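Local coordinates for protein DMATS type aromatic prenyltransferase (Streptomyces coelicolor, PDB 6ZS0) that probably catalyses transfer of a dimethylallyl group from dimethylallyl diphosphate to C5 of the indole ring of tryptophan, at residues Ala77-Val82 and Gly147-Leu152; Glu168-Arg171 and Gln177-Asp180; Phe236-Gly241 and Ala291-His296; Ala311-Arg316 and Val321-Tyr326. One frame throughout, in Å; residues are numbered along the deposited sequence.

Contact 1: Ala77-Val82 and Gly147-Leu152; sequences AMRVLV and GVKVYL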
loop_
_atom_site.group_PDB
_atom_site.type_symbol
_atom_site.label_atom_id
_atom_site.label_comp_id
_atom_site.label_asym_id
_atom_site.label_seq_id
_atom_site.Cartn_x
_atom_site.Cartn_y
_atom_site.Cartn_z
ATOM N N ALA A 77 5.580 -12.244 2.785
ATOM C CA ALA A 77 6.014 -11.431 1.625
ATOM C C ALA A 77 6.079 -9.960 2.032
ATOM O O ALA A 77 5.047 -9.396 2.429
ATOM C CB ALA A 77 5.092 -11.611 0.475
ATOM N N MET A 78 7.241 -9.347 1.881
ATOM C CA MET A 78 7.425 -7.954 2.324
ATOM C C MET A 78 7.348 -7.033 1.125
ATOM O O MET A 78 7.924 -7.366 0.073
ATOM C CB MET A 78 8.757 -7.796 3.026
ATOM C CG MET A 78 9.027 -6.412 3.458
ATOM S SD MET A 78 10.567 -6.395 4.355
ATOM C CE MET A 78 10.854 -4.622 4.468
ATOM N N ARG A 79 6.652 -5.919 1.295
ATOM C CA ARG A 79 6.686 -4.824 0.304
ATOM C C ARG A 79 7.116 -3.530 0.967
ATOM O O ARG A 79 6.879 -3.327 2.169
ATOM C CB ARG A 79 5.332 -4.624 -0.364
ATOM C CG ARG A 79 4.881 -5.808 -1.186
ATOM C CD ARG A 79 3.459 -5.620 -1.658
ATOM N NE ARG A 79 3.152 -6.618 -2.665
ATOM C CZ ARG A 79 2.929 -7.905 -2.408
ATOM N NH1 ARG A 79 2.967 -8.362 -1.162
ATOM N NH2 ARG A 79 2.665 -8.734 -3.404
ATOM N N VAL A 80 7.666 -2.638 0.148
ATOM C CA VAL A 80 7.905 -1.233 0.556
ATOM C C VAL A 80 7.276 -0.331 -0.492
ATOM O O VAL A 80 7.470 -0.583 -1.705
ATOM C CB VAL A 80 9.383 -0.895 0.745
ATOM C CG1 VAL A 80 10.185 -1.133 -0.520
ATOM C CG2 VAL A 80 9.553 0.527 1.251
ATOM N N LEU A 81 6.491 0.624 -0.021
ATOM C CA LEU A 81 5.798 1.619 -0.845
ATOM C C LEU A 81 6.547 2.936 -0.695
ATOM O O LEU A 81 6.857 3.342 0.451
ATOM C CB LEU A 81 4.358 1.772 -0.374
ATOM C CG LEU A 81 3.521 2.795 -1.153
ATOM C CD1 LEU A 81 3.201 2.281 -2.544
ATOM C CD2 LEU A 81 2.264 3.102 -0.387
ATOM N N VAL A 82 6.862 3.593 -1.804
ATOM C CA VAL A 82 7.652 4.848 -1.760
ATOM C C VAL A 82 7.085 5.843 -2.762
ATOM O O VAL A 82 6.557 5.435 -3.820
ATOM C CB VAL A 82 9.148 4.598 -2.039
ATOM C CG1 VAL A 82 9.361 3.899 -3.366
ATOM C CG2 VAL A 82 9.945 5.881 -2.016
ATOM N N GLY A 147 9.420 -7.480 -7.365
ATOM C CA GLY A 147 8.207 -7.172 -8.132
ATOM C C GLY A 147 7.999 -5.676 -8.063
ATOM O O GLY A 147 8.302 -5.113 -7.002
ATOM N N VAL A 148 7.586 -5.059 -9.151
ATOM C CA VAL A 148 7.363 -3.591 -9.207
ATOM C C VAL A 148 5.892 -3.314 -9.518
ATOM O O VAL A 148 5.375 -3.832 -10.500
ATOM C CB VAL A 148 8.305 -2.931 -10.218
ATOM C CG1 VAL A 148 8.021 -1.451 -10.387
ATOM C CG2 VAL A 148 9.762 -3.159 -9.833
ATOM N N LYS A 149 5.253 -2.492 -8.696
ATOM C CA LYS A 149 3.862 -2.062 -8.868
ATOM C C LYS A 149 3.883 -0.536 -8.889
ATOM O O LYS A 149 4.567 0.019 -8.028
ATOM C CB LYS A 149 3.033 -2.569 -7.693
ATOM C CG LYS A 149 1.527 -2.476 -7.853
ATOM C CD LYS A 149 0.789 -3.286 -6.806
ATOM C CE LYS A 149 1.497 -4.573 -6.453
ATOM N NZ LYS A 149 0.603 -5.521 -5.745
ATOM N N VAL A 150 3.203 0.079 -9.838
ATOM C CA VAL A 150 3.078 1.548 -9.930
ATOM C C VAL A 150 1.645 1.954 -9.639
ATOM O O VAL A 150 0.751 1.374 -10.236
ATOM C CB VAL A 150 3.537 2.020 -11.317
ATOM C CG1 VAL A 150 3.424 3.508 -11.470
ATOM C CG2 VAL A 150 4.961 1.560 -11.547
ATOM N N TYR A 151 1.474 2.971 -8.775
ATOM C CA TYR A 151 0.179 3.557 -8.359
ATOM C C TYR A 151 0.043 4.934 -8.983
ATOM O O TYR A 151 0.944 5.747 -8.830
ATOM C CB TYR A 151 0.110 3.660 -6.845
ATOM C CG TYR A 151 -0.003 2.346 -6.133
ATOM C CD1 TYR A 151 1.115 1.575 -5.902
ATOM C CD2 TYR A 151 -1.231 1.881 -5.697
ATOM C CE1 TYR A 151 1.015 0.356 -5.241
ATOM C CE2 TYR A 151 -1.344 0.663 -5.048
ATOM C CZ TYR A 151 -0.222 -0.098 -4.831
ATOM O OH TYR A 151 -0.316 -1.285 -4.154
ATOM N N LEU A 152 -1.059 5.129 -9.688
ATOM C CA LEU A 152 -1.390 6.391 -10.376
ATOM C C LEU A 152 -2.730 6.911 -9.863
ATOM O O LEU A 152 -3.450 6.148 -9.172
ATOM C CB LEU A 152 -1.421 6.126 -11.875
ATOM C CG LEU A 152 -0.168 5.500 -12.469
ATOM C CD1 LEU A 152 -0.435 5.023 -13.870
ATOM C CD2 LEU A 152 0.963 6.512 -12.451
#
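Leu-81 touches the ring of Tyr-151, and Arg-79 comes up to Lys-149, in two pairings made by side chains alone. The backbones stay well apart, with Arg-79 CA 8.9 Å from Gly-147 CA, because strand 135-139 runs between them. Tyr-151 carries the apolar pairing. Its CB and CG are still too far from strand 77-82 for contact. With CG anti to the carbonyl carbon (chi1 -70°), the ring lies back toward Lys-149 along its own strand and passes over Ala-137 of the intervening one. CD1 and CE1 then meet the same methyl: Leu-81 CD1 is 4.0 Å from Tyr-151 CE1, approaching the ring obliquely, and the two side chains cross at about a right angle. At the tip, Tyr-151 OH comes to 3.5 Å from Lys-149 CD, two residues back. These residues face the inside of the closed antiparallel barrel of the ABBA fold, whose lumen holds the active site in this family. Farther along, the chain of Arg-79 runs extended from CG to NE, and the Lys-149 chain is bent at chi3 (-36°), bringing Arg-79 NE within 4.1 Å of Lys-149 NZ. Such a pair of basic groups beside a tyrosine is consistent with the diphosphate-binding surface of related dimethylallyltryptophan synthases. Lys-149 NZ also has a long, weak ion pair with Asp-194, while Arg-79 packs on Glu-139.

Contact 2: Glu168-Arg171 and Gln177-Asp180; sequences EALR and QAFD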
loop_
_atom_site.group_PDB
_atom_site.type_symbol
_atom_site.label_atom_id
_atom_site.label_comp_id
_atom_site.label_asym_id
_atom_site.label_seq_id
_atom_site.Cartn_x
_atom_site.Cartn_y
_atom_site.Cartn_z
ATOM N N GLU A 168 -11.157 4.477 -19.465
ATOM C CA GLU A 168 -10.238 4.609 -20.615
ATOM C C GLU A 168 -8.965 3.813 -20.334
ATOM O O GLU A 168 -8.484 3.127 -21.237
ATOM C CB GLU A 168 -9.910 6.074 -20.906
ATOM C CG GLU A 168 -8.896 6.262 -22.024
ATOM C CD GLU A 168 -9.279 5.710 -23.397
ATOM O OE1 GLU A 168 -10.442 5.260 -23.577
ATOM O OE2 GLU A 168 -8.411 5.740 -24.281
ATOM N N ALA A 169 -8.431 3.871 -19.109
ATOM C CA ALA A 169 -7.218 3.087 -18.760
ATOM C C ALA A 169 -7.456 1.597 -19.024
ATOM O O ALA A 169 -6.600 0.944 -19.659
ATOM C CB ALA A 169 -6.821 3.332 -17.325
ATOM N N LEU A 170 -8.585 1.068 -18.565
ATOM C CA LEU A 170 -8.855 -0.390 -18.644
ATOM C C LEU A 170 -8.981 -0.777 -20.118
ATOM O O LEU A 170 -8.384 -1.783 -20.515
ATOM C CB LEU A 170 -10.110 -0.722 -17.846
ATOM C CG LEU A 170 -9.934 -0.643 -16.330
ATOM C CD1 LEU A 170 -11.285 -0.753 -15.636
ATOM C CD2 LEU A 170 -8.980 -1.726 -15.838
ATOM N N ARG A 171 -9.670 0.048 -20.900
ATOM C CA ARG A 171 -9.811 -0.164 -22.364
ATOM C C ARG A 171 -8.427 -0.251 -23.012
ATOM O O ARG A 171 -8.170 -1.206 -23.760
ATOM C CB ARG A 171 -10.636 0.955 -22.997
ATOM C CG ARG A 171 -10.959 0.702 -24.459
ATOM C CD ARG A 171 -11.283 1.965 -25.212
ATOM N NE ARG A 171 -10.178 2.904 -25.328
ATOM C CZ ARG A 171 -9.130 2.770 -26.139
ATOM N NH1 ARG A 171 -8.999 1.710 -26.917
ATOM N NH2 ARG A 171 -8.199 3.704 -26.164
ATOM N N GLN A 177 -14.766 -3.028 -21.708
ATOM C CA GLN A 177 -15.651 -2.256 -20.793
ATOM C C GLN A 177 -15.652 -2.895 -19.387
ATOM O O GLN A 177 -16.687 -2.834 -18.717
ATOM C CB GLN A 177 -17.041 -2.098 -21.427
ATOM C CG GLN A 177 -17.049 -1.220 -22.687
ATOM C CD GLN A 177 -16.150 0.002 -22.610
ATOM O OE1 GLN A 177 -16.401 0.950 -21.861
ATOM N NE2 GLN A 177 -15.083 -0.007 -23.398
ATOM N N ALA A 178 -14.501 -3.411 -18.927
ATOM C CA ALA A 178 -14.282 -3.949 -17.554
ATOM C C ALA A 178 -14.783 -2.945 -16.493
ATOM O O ALA A 178 -15.261 -3.362 -15.409
ATOM C CB ALA A 178 -12.817 -4.276 -17.370
ATOM N N PHE A 179 -14.682 -1.653 -16.757
ATOM C CA PHE A 179 -15.167 -0.607 -15.825
ATOM C C PHE A 179 -16.558 -0.963 -15.298
ATOM O O PHE A 179 -16.835 -0.739 -14.102
ATOM C CB PHE A 179 -15.234 0.762 -16.489
ATOM C CG PHE A 179 -15.711 1.813 -15.531
ATOM C CD1 PHE A 179 -14.839 2.361 -14.605
ATOM C CD2 PHE A 179 -17.048 2.185 -15.499
ATOM C CE1 PHE A 179 -15.286 3.313 -13.704
ATOM C CE2 PHE A 179 -17.497 3.125 -14.587
ATOM C CZ PHE A 179 -16.616 3.679 -13.685
ATOM N N ASP A 180 -17.420 -1.481 -16.172
ATOM C CA ASP A 180 -18.849 -1.763 -15.851
ATOM C C ASP A 180 -19.012 -2.991 -14.942
ATOM O O ASP A 180 -20.110 -3.137 -14.403
ATOM C CB ASP A 180 -19.667 -1.858 -17.138
ATOM C CG ASP A 180 -19.710 -0.521 -17.845
ATOM O OD1 ASP A 180 -19.958 0.483 -17.159
ATOM O OD2 ASP A 180 -19.477 -0.487 -19.063
#
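Leu-170 and Arg-171, near the end of helix 162-175, meet Gln-177, Ala-178 and Phe-179 just after the chain has turned back on itself. This is the second half of an outer helix of the ABBA barrel, with the following 3-10 segment folded back against it. Glu-168 points away from the returning chain and serves instead to hold Arg-171. Its carboxylate is gripped side-on by two guanidinium nitrogens, with Arg-171 NE at 2.9 Å from Glu-168 OE1 and Arg-171 NH2 at 2.8 Å from Glu-168 OE2. Both bonds are nearly straight and lie in the guanidinium plane, though the carboxylate itself is tilted against it; Arg-172 adds a salt bridge to OE2. Ala-169 turns to the other side, against Phe-123. Leu-170 makes the main apolar contact: CG anti to the carbonyl carbon (chi1 -72°) brings CD1 to 4.2 Å from Ala-178 CB and 3.7 Å from the backbone N of Phe-179. Leu-170 and Ala-178 both rest on Phe-260 of strand 254-260, which places this turn-back against the barrel wall. Arg-171 closes the series more loosely. The amide of Gln-177, whose OE1 is bonded to Arg-167, presents NE2 at 4.3 Å from Arg-171 CG.

Contact 3: Phe236-Gly241 and Ala291-His296; sequences FRTAAG and ASTVLH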
loop_
_atom_site.group_PDB
_atom_site.type_symbol
_atom_site.label_atom_id
_atom_site.label_comp_id
_atom_site.label_asym_id
_atom_site.label_seq_id
_atom_site.Cartn_x
_atom_site.Cartn_y
_atom_site.Cartn_z
ATOM N N PHE A 236 -14.302 -8.082 8.115
ATOM C CA PHE A 236 -14.825 -6.715 8.359
ATOM C C PHE A 236 -15.055 -6.539 9.868
ATOM O O PHE A 236 -14.621 -5.544 10.451
ATOM C CB PHE A 236 -16.091 -6.453 7.545
ATOM C CG PHE A 236 -16.727 -5.100 7.786
ATOM C CD1 PHE A 236 -16.606 -4.062 6.865
ATOM C CD2 PHE A 236 -17.514 -4.884 8.903
ATOM C CE1 PHE A 236 -17.222 -2.834 7.098
ATOM C CE2 PHE A 236 -18.097 -3.651 9.145
ATOM C CZ PHE A 236 -17.958 -2.633 8.232
ATOM N N ARG A 237 -15.745 -7.483 10.500
ATOM C CA ARG A 237 -16.129 -7.345 11.923
ATOM C C ARG A 237 -14.903 -7.450 12.831
ATOM O O ARG A 237 -14.831 -6.683 13.809
ATOM C CB ARG A 237 -17.185 -8.391 12.291
ATOM C CG ARG A 237 -18.520 -8.157 11.603
ATOM C CD ARG A 237 -19.637 -8.961 12.231
ATOM N NE ARG A 237 -20.913 -8.346 11.881
ATOM C CZ ARG A 237 -21.663 -8.668 10.832
ATOM N NH1 ARG A 237 -21.297 -9.640 10.008
ATOM N NH2 ARG A 237 -22.786 -8.010 10.607
ATOM N N THR A 238 -13.974 -8.358 12.538
ATOM C CA THR A 238 -12.756 -8.538 13.365
ATOM C C THR A 238 -11.918 -7.260 13.296
ATOM O O THR A 238 -11.459 -6.804 14.341
ATOM C CB THR A 238 -11.944 -9.764 12.949
ATOM O OG1 THR A 238 -12.788 -10.911 13.100
ATOM C CG2 THR A 238 -10.676 -9.929 13.763
ATOM N N ALA A 239 -11.727 -6.719 12.104
ATOM C CA ALA A 239 -10.798 -5.594 11.867
ATOM C C ALA A 239 -11.381 -4.322 12.478
ATOM O O ALA A 239 -10.657 -3.559 13.104
ATOM C CB ALA A 239 -10.550 -5.441 10.383
ATOM N N ALA A 240 -12.667 -4.101 12.275
ATOM C CA ALA A 240 -13.313 -2.809 12.571
ATOM C C ALA A 240 -13.634 -2.674 14.062
ATOM O O ALA A 240 -13.732 -1.542 14.510
ATOM C CB ALA A 240 -14.517 -2.652 11.705
ATOM N N GLY A 241 -13.788 -3.770 14.814
ATOM C CA GLY A 241 -14.175 -3.674 16.234
ATOM C C GLY A 241 -15.347 -2.692 16.393
ATOM O O GLY A 241 -16.436 -2.983 15.881
ATOM N N ALA A 291 -5.327 -8.212 14.211
ATOM C CA ALA A 291 -4.565 -8.830 13.109
ATOM C C ALA A 291 -4.309 -10.305 13.417
ATOM O O ALA A 291 -4.426 -11.155 12.485
ATOM C CB ALA A 291 -3.285 -8.095 12.908
ATOM N N SER A 292 -3.938 -10.601 14.659
ATOM C CA SER A 292 -3.598 -11.984 15.084
ATOM C C SER A 292 -4.838 -12.876 14.927
ATOM O O SER A 292 -4.696 -14.001 14.432
ATOM C CB SER A 292 -3.032 -11.987 16.469
ATOM O OG SER A 292 -1.800 -11.285 16.516
ATOM N N THR A 293 -6.020 -12.382 15.285
ATOM C CA THR A 293 -7.317 -13.104 15.123
ATOM C C THR A 293 -7.576 -13.390 13.638
ATOM O O THR A 293 -7.951 -14.521 13.305
ATOM C CB THR A 293 -8.480 -12.336 15.748
ATOM O OG1 THR A 293 -8.170 -12.155 17.130
ATOM C CG2 THR A 293 -9.805 -13.054 15.584
ATOM N N VAL A 294 -7.384 -12.414 12.762
ATOM C CA VAL A 294 -7.618 -12.606 11.299
ATOM C C VAL A 294 -6.666 -13.680 10.775
ATOM O O VAL A 294 -7.102 -14.558 9.987
ATOM C CB VAL A 294 -7.447 -11.293 10.520
ATOM C CG1 VAL A 294 -7.554 -11.533 9.020
ATOM C CG2 VAL A 294 -8.461 -10.248 10.977
ATOM N N LEU A 295 -5.398 -13.602 11.159
ATOM C CA LEU A 295 -4.384 -14.568 10.702
ATOM C C LEU A 295 -4.797 -15.974 11.155
ATOM O O LEU A 295 -4.822 -16.912 10.290
ATOM C CB LEU A 295 -3.021 -14.158 11.260
ATOM C CG LEU A 295 -2.381 -12.957 10.574
ATOM C CD1 LEU A 295 -1.186 -12.470 11.381
ATOM C CD2 LEU A 295 -1.956 -13.310 9.155
ATOM N N HIS A 296 -5.174 -16.114 12.421
ATOM C CA HIS A 296 -5.582 -17.423 13.006
ATOM C C HIS A 296 -6.786 -17.987 12.230
ATOM O O HIS A 296 -6.787 -19.219 11.941
ATOM C CB HIS A 296 -5.825 -17.276 14.510
ATOM C CG HIS A 296 -4.575 -17.020 15.291
ATOM N ND1 HIS A 296 -4.598 -16.558 16.597
ATOM C CD2 HIS A 296 -3.278 -17.098 14.949
ATOM C CE1 HIS A 296 -3.384 -16.409 17.033
ATOM N NE2 HIS A 296 -2.544 -16.737 16.045
#
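The hydroxyl OG1 of Thr-238 is hydrogen-bonded to the carbonyl O of Gly-234, one turn back in its own helix, and the methyl of the same side chain is thereby turned to Thr-293 and Val-294. With OG1 beside the backbone N (chi1 -60°), CG2 stands anti to that nitrogen and projects from helix 229-240 at helix 284-297. It meets two methyl groups there. Thr-238 CG2 lies 3.6 Å from Val-294 CG2, and it is 3.7 Å from the Thr-293 CG2 methyl. Val-294 CG2 also reaches Thr-238 CB at 4.0 Å, so the valine branch lies against both carbons of the threonine. Thr-293 repeats the pattern of Thr-238: its OG1 is bonded to Ala-289 O on its own helix and its methyl is left for the neighbour. The small size of the meeting residues is consistent with the close approach of the helices here, Thr-238 CA lying 6.9 Å from Val-294 CA. The pair belongs to the outer helical layer of the ABBA fold. Val-294 packs in turn on Val-339 of strand 338-344, linking the helix pair to the barrel. Elsewhere along the interface, Arg-290 NH1 bonds to Ala-239 O and joins the two helices by a polar link. Within the two segments, by contrast, no hydrogen bond crosses, and the threonines contribute carbon surface alone, their hydroxyls being spent on their own helices.

Contact 4: Ala311-Arg316 and Val321-Tyr326; sequences ALTERR and VGLIAY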
loop_
_atom_site.group_PDB
_atom_site.type_symbol
_atom_site.label_atom_id
_atom_site.label_comp_id
_atom_site.label_asym_id
_atom_site.label_seq_id
_atom_site.Cartn_x
_atom_site.Cartn_y
_atom_site.Cartn_z
ATOM N N ALA A 311 10.517 -4.378 15.123
ATOM C CA ALA A 311 11.461 -3.979 14.053
ATOM C C ALA A 311 11.226 -2.528 13.628
ATOM O O ALA A 311 12.214 -1.816 13.382
ATOM C CB ALA A 311 11.331 -4.902 12.871
ATOM N N LEU A 312 9.970 -2.110 13.486
ATOM C CA LEU A 312 9.624 -0.723 13.061
ATOM C C LEU A 312 10.141 0.247 14.112
ATOM O O LEU A 312 10.736 1.264 13.748
ATOM C CB LEU A 312 8.109 -0.542 12.966
ATOM C CG LEU A 312 7.380 -1.173 11.788
ATOM C CD1 LEU A 312 5.879 -1.181 12.070
ATOM C CD2 LEU A 312 7.674 -0.431 10.501
ATOM N N THR A 313 9.867 -0.043 15.375
ATOM C CA THR A 313 10.139 0.886 16.491
ATOM C C THR A 313 10.193 0.158 17.822
ATOM O O THR A 313 9.462 -0.838 17.982
ATOM C CB THR A 313 9.065 1.965 16.566
ATOM O OG1 THR A 313 9.389 2.824 17.663
ATOM C CG2 THR A 313 7.677 1.393 16.746
ATOM N N GLU A 314 10.933 0.752 18.760
ATOM C CA GLU A 314 11.116 0.294 20.163
ATOM C C GLU A 314 9.888 0.628 21.018
ATOM O O GLU A 314 9.771 0.047 22.101
ATOM C CB GLU A 314 12.368 0.939 20.760
ATOM C CG GLU A 314 13.601 0.776 19.883
ATOM N N ARG A 315 9.017 1.521 20.544
ATOM C CA ARG A 315 7.743 1.912 21.207
ATOM C C ARG A 315 6.933 0.643 21.548
ATOM O O ARG A 315 6.769 -0.212 20.666
ATOM C CB ARG A 315 6.976 2.853 20.267
ATOM C CG ARG A 315 5.889 3.690 20.927
ATOM C CD ARG A 315 4.510 3.189 20.568
ATOM N NE ARG A 315 3.985 3.756 19.333
ATOM C CZ ARG A 315 2.906 3.306 18.686
ATOM N NH1 ARG A 315 2.230 2.261 19.142
ATOM N NH2 ARG A 315 2.507 3.908 17.576
ATOM N N ARG A 316 6.461 0.515 22.788
ATOM C CA ARG A 316 5.391 -0.458 23.148
ATOM C C ARG A 316 4.193 -0.202 22.232
ATOM O O ARG A 316 3.764 0.928 22.107
ATOM C CB ARG A 316 4.956 -0.293 24.606
ATOM C CG ARG A 316 6.014 -0.696 25.622
ATOM C CD ARG A 316 5.417 -1.360 26.847
ATOM N NE ARG A 316 4.782 -0.405 27.747
ATOM C CZ ARG A 316 3.479 -0.373 28.074
ATOM N NH1 ARG A 316 2.624 -1.266 27.595
ATOM N NH2 ARG A 316 3.039 0.557 28.908
ATOM N N VAL A 321 -0.709 4.651 18.547
ATOM C CA VAL A 321 -1.605 4.090 17.508
ATOM C C VAL A 321 -0.983 4.406 16.155
ATOM O O VAL A 321 -0.157 5.338 16.082
ATOM C CB VAL A 321 -3.016 4.672 17.665
ATOM C CG1 VAL A 321 -3.038 6.156 17.354
ATOM C CG2 VAL A 321 -4.014 3.921 16.814
ATOM N N GLY A 322 -1.319 3.640 15.127
ATOM C CA GLY A 322 -0.947 3.962 13.747
ATOM C C GLY A 322 0.155 3.092 13.203
ATOM O O GLY A 322 0.314 3.098 11.997
ATOM N N LEU A 323 0.884 2.347 14.036
ATOM C CA LEU A 323 1.940 1.450 13.512
ATOM C C LEU A 323 1.315 0.437 12.556
ATOM O O LEU A 323 1.874 0.217 11.479
ATOM C CB LEU A 323 2.684 0.762 14.651
ATOM C CG LEU A 323 3.594 1.692 15.452
ATOM C CD1 LEU A 323 4.255 0.943 16.601
ATOM C CD2 LEU A 323 4.624 2.341 14.550
ATOM N N ILE A 324 0.180 -0.151 12.919
ATOM C CA ILE A 324 -0.628 -0.907 11.929
ATOM C C ILE A 324 -1.669 0.062 11.375
ATOM O O ILE A 324 -2.614 0.403 12.088
ATOM C CB ILE A 324 -1.252 -2.172 12.524
ATOM C CG1 ILE A 324 -0.187 -3.127 13.040
ATOM C CG2 ILE A 324 -2.153 -2.826 11.484
ATOM C CD1 ILE A 324 -0.744 -4.352 13.743
ATOM N N ALA A 325 -1.487 0.525 10.144
ATOM C CA ALA A 325 -2.353 1.534 9.509
ATOM C C ALA A 325 -3.601 0.858 8.914
ATOM O O ALA A 325 -4.712 1.330 9.150
ATOM C CB ALA A 325 -1.601 2.279 8.461
ATOM N N TYR A 326 -3.407 -0.192 8.138
ATOM C CA TYR A 326 -4.511 -0.947 7.511
ATOM C C TYR A 326 -4.291 -2.439 7.734
ATOM O O TYR A 326 -3.145 -2.896 7.826
ATOM C CB TYR A 326 -4.599 -0.729 5.996
ATOM C CG TYR A 326 -5.090 0.616 5.533
ATOM C CD1 TYR A 326 -4.294 1.738 5.596
ATOM C CD2 TYR A 326 -6.366 0.760 5.012
ATOM C CE1 TYR A 326 -4.760 2.975 5.159
ATOM C CE2 TYR A 326 -6.836 1.969 4.543
ATOM C CZ TYR A 326 -6.044 3.096 4.641
ATOM O OH TYR A 326 -6.542 4.301 4.186
#
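Arg-315 lays its guanidinium flat on Leu-323, and this is the dense part of the contact. Leu-323 CD1 sits 3.3 Å above the guanidinium plane, over its centre, with Arg-315 CZ at 3.4 Å from that methyl; the two side chains come from opposite directions. Leu-323 CG adds a second approach, 3.3 Å from Arg-315 NH2. Bends at chi2 and chi3 fold the arginine chain back to bring its flat end over the leucine. The same leucine methyl is pressed by Thr-313, whose CG2 is 3.5 Å from Leu-323 CD1, tighter than usual carbon packing. Thr-313 holds its CG2 between backbone N and carbonyl carbon (chi1 180°), and its OG1 accepts from Arg-315 N at 3.2 Å, an ST turn just past the end of helix 303-312. That turn begins the connection from an outer helix of the ABBA barrel to strand 324-332. Asp-284 bridges the two segments, with a salt bridge to Arg-315 NH1 and bonds accepted from the backbone N of Leu-323 and of Ile-324. Replacing Arg-315 with a methionine would probably leave Asp-284 without this charged mate and uncover the face of Leu-323 on which the guanidinium lies. The contact is looser at its two margins. Leu-312 CD1 comes no nearer than 4.5 Å to Leu-323 CD2 and also packs on Leu-343 and Leu-17. On the partly exposed margin Val-321 points its side chain away, its CB 5.6 Å from Arg-315 NH2, the closest it comes to 311-316, and leans on Val-281.

In the fold
From the N terminus, contact 1 closes a 64-residue excursion, less than half of it helical, that includes strand 135-139, between strands 77-82 and 147-152 on the inner surface of the barrel. The chain then runs into helix 162-175, where contact 2 folds the segment after the helix back on it. Contact 3 spans 49 residues, including two strands, and pairs helices 229-240 and 284-297. Contact 4 begins at the end of helix 303-312 and closes the brief loop into strand 324-332. All four are in series, with none nested or crossed. Contacts 1 and 4 reach the same sheet, whereas contacts 2 and 4 lie on opposite sides of the chain's centre, their own centres about 38 Å apart.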